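Local coordinates for CARDB domain-containing protein (Pyrococcus furiosus, PDB 3IDU) that is of unknown function but carries a CARDB domain, an all-beta module of a longer archaeal protein, that binds two manganese ions, at residues Leu19-Lys24 and Val39-Leu44; Asn93-Glu98 and Asn109-Phe114. One frame throughout, in Å; residues are numbered along the deposited sequence.

Contacts 1 and 2 lie in the two facing sheets of this all-beta CARDB domain. Contact 1 pairs 19-24, an outermost strand of the three-stranded sheet, with strand 35-43. Contact 2 pairs strands 88-96 and 111-118 in the five-stranded sheet and is the more buried. Contact 1 has a mostly aliphatic inner face (Leu-19, Val-21, Ile-23, Val-39, Val-41) and a polar, charged outer face. In contact 2 Ala-94 and Ala-112 face strand 19-24, while Val-111 and Thr-113 lie on the exposed face. Val-21 CG1 and Val-96 CG1 pack at 3.4 Å between the sheets. Both share one manganese ion: contact 1 gives a backbone carbonyl, contact 2 two asparagine side chains. The second ion touches contact 2 through Asp-97.

Contact 1. Residues Leu19-Lys24 and Val39-Leu44; sequences LTVEIK and VHVKNL. With MN (manganese (II) ion), chain C.
Backbone hydrogen bonds join segment 19-24, an outermost strand of its sheet, to segment 39-44 as antiparallel neighbours. Thr-20 and Lys-42 form one hydrogen-bonded pair, and Glu-22 and His-40 the next. Thr-20 N reaches Lys-42 O in the plane of that carbonyl. Lys-42 N returns the bond to Thr-20 O at 3.0 Å, from above the carbonyl plane. The bond from His-40 N to Glu-22 O is short, 2.7 Å, and nearly straight at 165°. Its return, Glu-22 N to His-40 O, is weak. In the pairs between, CA-H groups lean on the same carbonyls, as with Val-21 CA and His-40 O at 3.3 Å.

Apolar contact splits by face. Val-21 and Val-41 cross obliquely on the inner face, CG1 to CG2 at 4.1 Å. This face is turned to the second sheet, where Ile-23 packs on Ile-92 and Ala-94. On the other face Thr-20 and Lys-42 run side by side. Thr-20 CG2 touches Lys-42 CB at 3.7 Å. Thr-20 OG1 is anti to the backbone N (chi1 -164°) and bonds to Asn-109 O.

The extended Lys-24 chain crosses the His-40 ring at about a right angle. Its CD makes an off-centre CH-pi contact 4.1 Å from the ring centroid of His-40, and CE lies over the ring. His-40 ND1 is held by Glu-75. An alanine in place of His-40 would remove the ring and its bond to Glu-75, and would probably leave the Lys-24 chain without the surface it lies across.

Metal binding uses the backbone. Leu-19 O binds manganese at 2.2 Å, with Asp-18, Glu-104, Asn-106, Asn-109 and Asn-110 completing the site. The Thr-20 to Lys-42 pairing and this metal bond together hold the start of the strand; the ion is likely to polarise the Leu-19 carbonyl.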
# COMPACT_ATOMS: atom_id res chain seq x y z
N LEU A 19 -0.22 -9.48 -5.65
CA LEU A 19 -0.54 -8.19 -5.07
C LEU A 19 0.67 -7.56 -4.41
O LEU A 19 1.45 -8.24 -3.75
CB LEU A 19 -1.65 -8.38 -4.05
CG LEU A 19 -2.94 -8.95 -4.63
CD1 LEU A 19 -3.83 -9.48 -3.51
CD2 LEU A 19 -3.65 -7.87 -5.43
N THR A 20 0.82 -6.26 -4.59
CA THR A 20 1.92 -5.54 -3.98
C THR A 20 1.43 -4.15 -3.58
O THR A 20 0.43 -3.67 -4.12
CB THR A 20 3.11 -5.39 -4.95
OG1 THR A 20 4.28 -5.03 -4.21
CG2 THR A 20 2.82 -4.31 -5.98
N VAL A 21 2.12 -3.52 -2.65
CA VAL A 21 1.74 -2.19 -2.19
C VAL A 21 2.96 -1.30 -1.98
O VAL A 21 4.04 -1.77 -1.63
CB VAL A 21 0.95 -2.23 -0.86
CG1 VAL A 21 -0.41 -2.85 -1.08
CG2 VAL A 21 1.74 -3.01 0.18
N GLU A 22 2.76 0.00 -2.19
CA GLU A 22 3.81 0.99 -2.01
C GLU A 22 3.15 2.28 -1.54
O GLU A 22 2.05 2.61 -1.99
CB GLU A 22 4.54 1.25 -3.33
CG GLU A 22 5.98 1.70 -3.16
CD GLU A 22 6.54 2.39 -4.40
OE1 GLU A 22 6.20 1.96 -5.52
OE2 GLU A 22 7.32 3.34 -4.24
N ILE A 23 3.81 2.99 -0.63
CA ILE A 23 3.28 4.24 -0.11
C ILE A 23 4.10 5.40 -0.67
O ILE A 23 5.32 5.30 -0.77
CB ILE A 23 3.39 4.30 1.43
CG1 ILE A 23 2.55 3.18 2.06
CG2 ILE A 23 2.95 5.67 1.93
CD1 ILE A 23 3.00 2.82 3.46
N LYS A 24 3.43 6.49 -1.03
CA LYS A 24 4.13 7.66 -1.55
C LYS A 24 3.55 8.93 -0.92
O LYS A 24 2.34 9.06 -0.78
CB LYS A 24 4.02 7.75 -3.07
CG LYS A 24 4.72 6.62 -3.80
CD LYS A 24 4.90 6.93 -5.27
CE LYS A 24 5.59 5.77 -5.97
NZ LYS A 24 5.89 6.09 -7.39
N VAL A 39 -1.43 5.34 -1.79
CA VAL A 39 -1.12 3.94 -1.64
C VAL A 39 -1.26 3.35 -3.03
O VAL A 39 -2.35 3.37 -3.61
CB VAL A 39 -2.10 3.24 -0.67
CG1 VAL A 39 -1.77 1.75 -0.59
CG2 VAL A 39 -2.00 3.87 0.72
N HIS A 40 -0.15 2.87 -3.59
CA HIS A 40 -0.15 2.27 -4.92
C HIS A 40 -0.27 0.76 -4.79
O HIS A 40 0.65 0.09 -4.32
CB HIS A 40 1.15 2.63 -5.66
CG HIS A 40 1.27 4.08 -6.00
ND1 HIS A 40 1.41 4.53 -7.29
CD2 HIS A 40 1.24 5.18 -5.22
CE1 HIS A 40 1.46 5.85 -7.29
NE2 HIS A 40 1.36 6.27 -6.05
N VAL A 41 -1.43 0.22 -5.18
CA VAL A 41 -1.66 -1.22 -5.10
C VAL A 41 -1.64 -1.78 -6.52
O VAL A 41 -2.33 -1.27 -7.40
CB VAL A 41 -3.02 -1.52 -4.40
CG1 VAL A 41 -4.17 -0.98 -5.23
CG2 VAL A 41 -3.17 -3.02 -4.17
N LYS A 42 -0.84 -2.82 -6.73
CA LYS A 42 -0.73 -3.40 -8.06
C LYS A 42 -0.91 -4.91 -8.07
O LYS A 42 -0.70 -5.58 -7.06
CB LYS A 42 0.64 -3.06 -8.66
CG LYS A 42 1.05 -1.61 -8.42
CD LYS A 42 2.51 -1.34 -8.76
CE LYS A 42 2.73 -1.27 -10.26
NZ LYS A 42 4.11 -0.77 -10.59
N ASN A 43 -1.32 -5.43 -9.22
CA ASN A 43 -1.45 -6.86 -9.41
C ASN A 43 -0.47 -7.14 -10.54
O ASN A 43 -0.74 -6.84 -11.69
CB ASN A 43 -2.86 -7.26 -9.86
CG ASN A 43 -2.98 -8.76 -10.11
OD1 ASN A 43 -2.03 -9.51 -9.88
ND2 ASN A 43 -4.15 -9.19 -10.58
N LEU A 44 0.68 -7.71 -10.19
CA LEU A 44 1.70 -8.00 -11.19
C LEU A 44 1.40 -9.28 -11.96
O LEU A 44 2.06 -9.55 -12.97
CB LEU A 44 3.06 -8.15 -10.50
CG LEU A 44 3.46 -7.04 -9.53
CD1 LEU A 44 4.77 -7.41 -8.84
CD2 LEU A 44 3.59 -5.72 -10.27
MN MN C . 2.22 -10.30 -3.31

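Contact 2. Residues Asn93-Glu98 and Asn109-Phe114; sequences NATVDE and NNVATF. With MN (manganese (II) ion), chain C; MN (manganese (II) ion), chain D.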
# COMPACT_ATOMS: atom_id res chain seq x y z
N ASN A 93 2.44 1.92 7.64
CA ASN A 93 2.48 0.61 7.03
C ASN A 93 1.25 0.46 6.16
O ASN A 93 0.18 0.97 6.49
CB ASN A 93 2.47 -0.52 8.08
CG ASN A 93 3.83 -0.76 8.71
OD1 ASN A 93 4.01 -0.58 9.92
ND2 ASN A 93 4.80 -1.17 7.90
N ALA A 94 1.41 -0.23 5.04
CA ALA A 94 0.30 -0.48 4.14
C ALA A 94 0.35 -1.97 3.84
O ALA A 94 1.43 -2.52 3.62
CB ALA A 94 0.45 0.33 2.86
N THR A 95 -0.80 -2.63 3.87
CA THR A 95 -0.83 -4.05 3.59
C THR A 95 -1.95 -4.40 2.62
O THR A 95 -2.97 -3.71 2.56
CB THR A 95 -1.07 -4.88 4.87
OG1 THR A 95 -2.43 -4.69 5.32
CG2 THR A 95 -0.12 -4.45 5.98
N VAL A 96 -1.75 -5.46 1.86
CA VAL A 96 -2.77 -5.92 0.94
C VAL A 96 -2.89 -7.43 1.16
O VAL A 96 -1.90 -8.13 1.32
CB VAL A 96 -2.43 -5.56 -0.53
CG1 VAL A 96 -1.11 -6.19 -0.94
CG2 VAL A 96 -3.55 -6.01 -1.45
N ASP A 97 -4.13 -7.90 1.19
CA ASP A 97 -4.44 -9.30 1.46
C ASP A 97 -3.71 -9.78 2.71
O ASP A 97 -3.08 -10.84 2.72
CB ASP A 97 -4.08 -10.23 0.30
CG ASP A 97 -4.58 -11.65 0.53
OD1 ASP A 97 -5.64 -11.78 1.18
OD2 ASP A 97 -3.94 -12.61 0.07
N GLU A 98 -3.80 -8.99 3.77
CA GLU A 98 -3.14 -9.34 5.02
C GLU A 98 -3.66 -10.67 5.57
O GLU A 98 -2.91 -11.39 6.24
CB GLU A 98 -3.34 -8.23 6.04
CG GLU A 98 -2.27 -8.19 7.10
CD GLU A 98 -2.50 -7.09 8.11
OE1 GLU A 98 -2.87 -5.96 7.69
OE2 GLU A 98 -2.32 -7.34 9.31
N ASN A 109 5.68 -9.56 -0.54
CA ASN A 109 5.79 -8.21 -1.08
C ASN A 109 4.44 -7.52 -0.90
O ASN A 109 4.09 -6.59 -1.64
CB ASN A 109 6.19 -8.24 -2.56
CG ASN A 109 5.18 -8.99 -3.43
OD1 ASN A 109 4.26 -9.62 -2.93
ND2 ASN A 109 5.36 -8.91 -4.75
N ASN A 110 3.70 -7.98 0.10
CA ASN A 110 2.37 -7.45 0.39
C ASN A 110 2.37 -6.40 1.50
O ASN A 110 1.30 -5.98 1.94
CB ASN A 110 1.44 -8.60 0.78
CG ASN A 110 1.08 -9.48 -0.39
OD1 ASN A 110 1.95 -9.90 -1.15
ND2 ASN A 110 -0.20 -9.78 -0.54
N VAL A 111 3.55 -5.98 1.94
CA VAL A 111 3.63 -4.99 3.01
C VAL A 111 4.59 -3.85 2.66
O VAL A 111 5.71 -4.09 2.20
CB VAL A 111 4.10 -5.63 4.33
CG1 VAL A 111 4.20 -4.58 5.42
CG2 VAL A 111 3.14 -6.73 4.74
N ALA A 112 4.14 -2.62 2.88
CA ALA A 112 4.94 -1.43 2.62
C ALA A 112 5.23 -0.72 3.95
O ALA A 112 4.43 -0.76 4.88
CB ALA A 112 4.19 -0.48 1.69
N THR A 113 6.40 -0.09 4.02
CA THR A 113 6.81 0.64 5.21
C THR A 113 7.28 2.01 4.76
O THR A 113 8.06 2.13 3.82
CB THR A 113 7.95 -0.10 5.94
OG1 THR A 113 7.55 -1.45 6.21
CG2 THR A 113 8.28 0.60 7.25
N PHE A 114 6.77 3.05 5.42
CA PHE A 114 7.12 4.41 5.07
C PHE A 114 7.20 5.23 6.36
O PHE A 114 6.24 5.30 7.12
CB PHE A 114 6.07 4.99 4.12
CG PHE A 114 6.48 6.25 3.44
CD1 PHE A 114 6.45 7.47 4.11
CD2 PHE A 114 6.92 6.23 2.12
CE1 PHE A 114 6.86 8.65 3.48
CE2 PHE A 114 7.33 7.40 1.47
CZ PHE A 114 7.29 8.61 2.16
MN MN C . 2.22 -10.30 -3.31
MN MN D . -1.97 -13.51 -0.60
O HOH W 1 -1.37 -12.34 1.32
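An antiparallel strand pair of the five-stranded sheet in this CARDB domain (E-set clan) runs here into the di-manganese site. Strands 88-96 and 111-118 meet, and the loop between them supplies ligands to both ions. Ala-94 and Ala-112 form the hydrogen-bonded pair. Ala-112 N gives a nearly straight bond to Ala-94 O at 2.8 Å (168°). Ala-112 O takes two donors, Ala-94 N and Asn-93 ND2, both from above its carbonyl plane. Ala-94 CB and Ala-112 CB meet at 4.0 Å on the face toward strand 19-24. On the other face Thr-95 and Val-111 lie side by side. Thr-95 OG1 donates to Glu-98 OE1 at 2.7 Å, on the anti lone pair.

Asn-110 bridges sheet and metal. Its backbone O accepts from Val-96 N, in the carbonyl plane. Its ND2 gives a bond to Val-96 O at 3.0 Å, which lies in the Asn-110 amide plane. CG is anti to the carbonyl carbon (chi1 -71°). The bond to Val-96 fixes the turn of the amide and leaves OD1 to the ion. The metal is likely to make the N-H a stronger donor.

Asn-109 OD1 and Leu-19 O join it there. Asn-109 OD1 and Asn-110 OD1 lie 2.9 Å apart as fellow ligands. Asp-97 sits just past the strand end. Its OD2 binds the second ion with Asn-100, Val-102, Glu-104 and Glu-107, and the Glu-104 carboxylate bridges both ions. Thr-101 is the strongest polar partner of the Asp-97 side chain. A water on that second ion, 2.3 Å from the metal, donates to Asp-97 O at 2.7 Å.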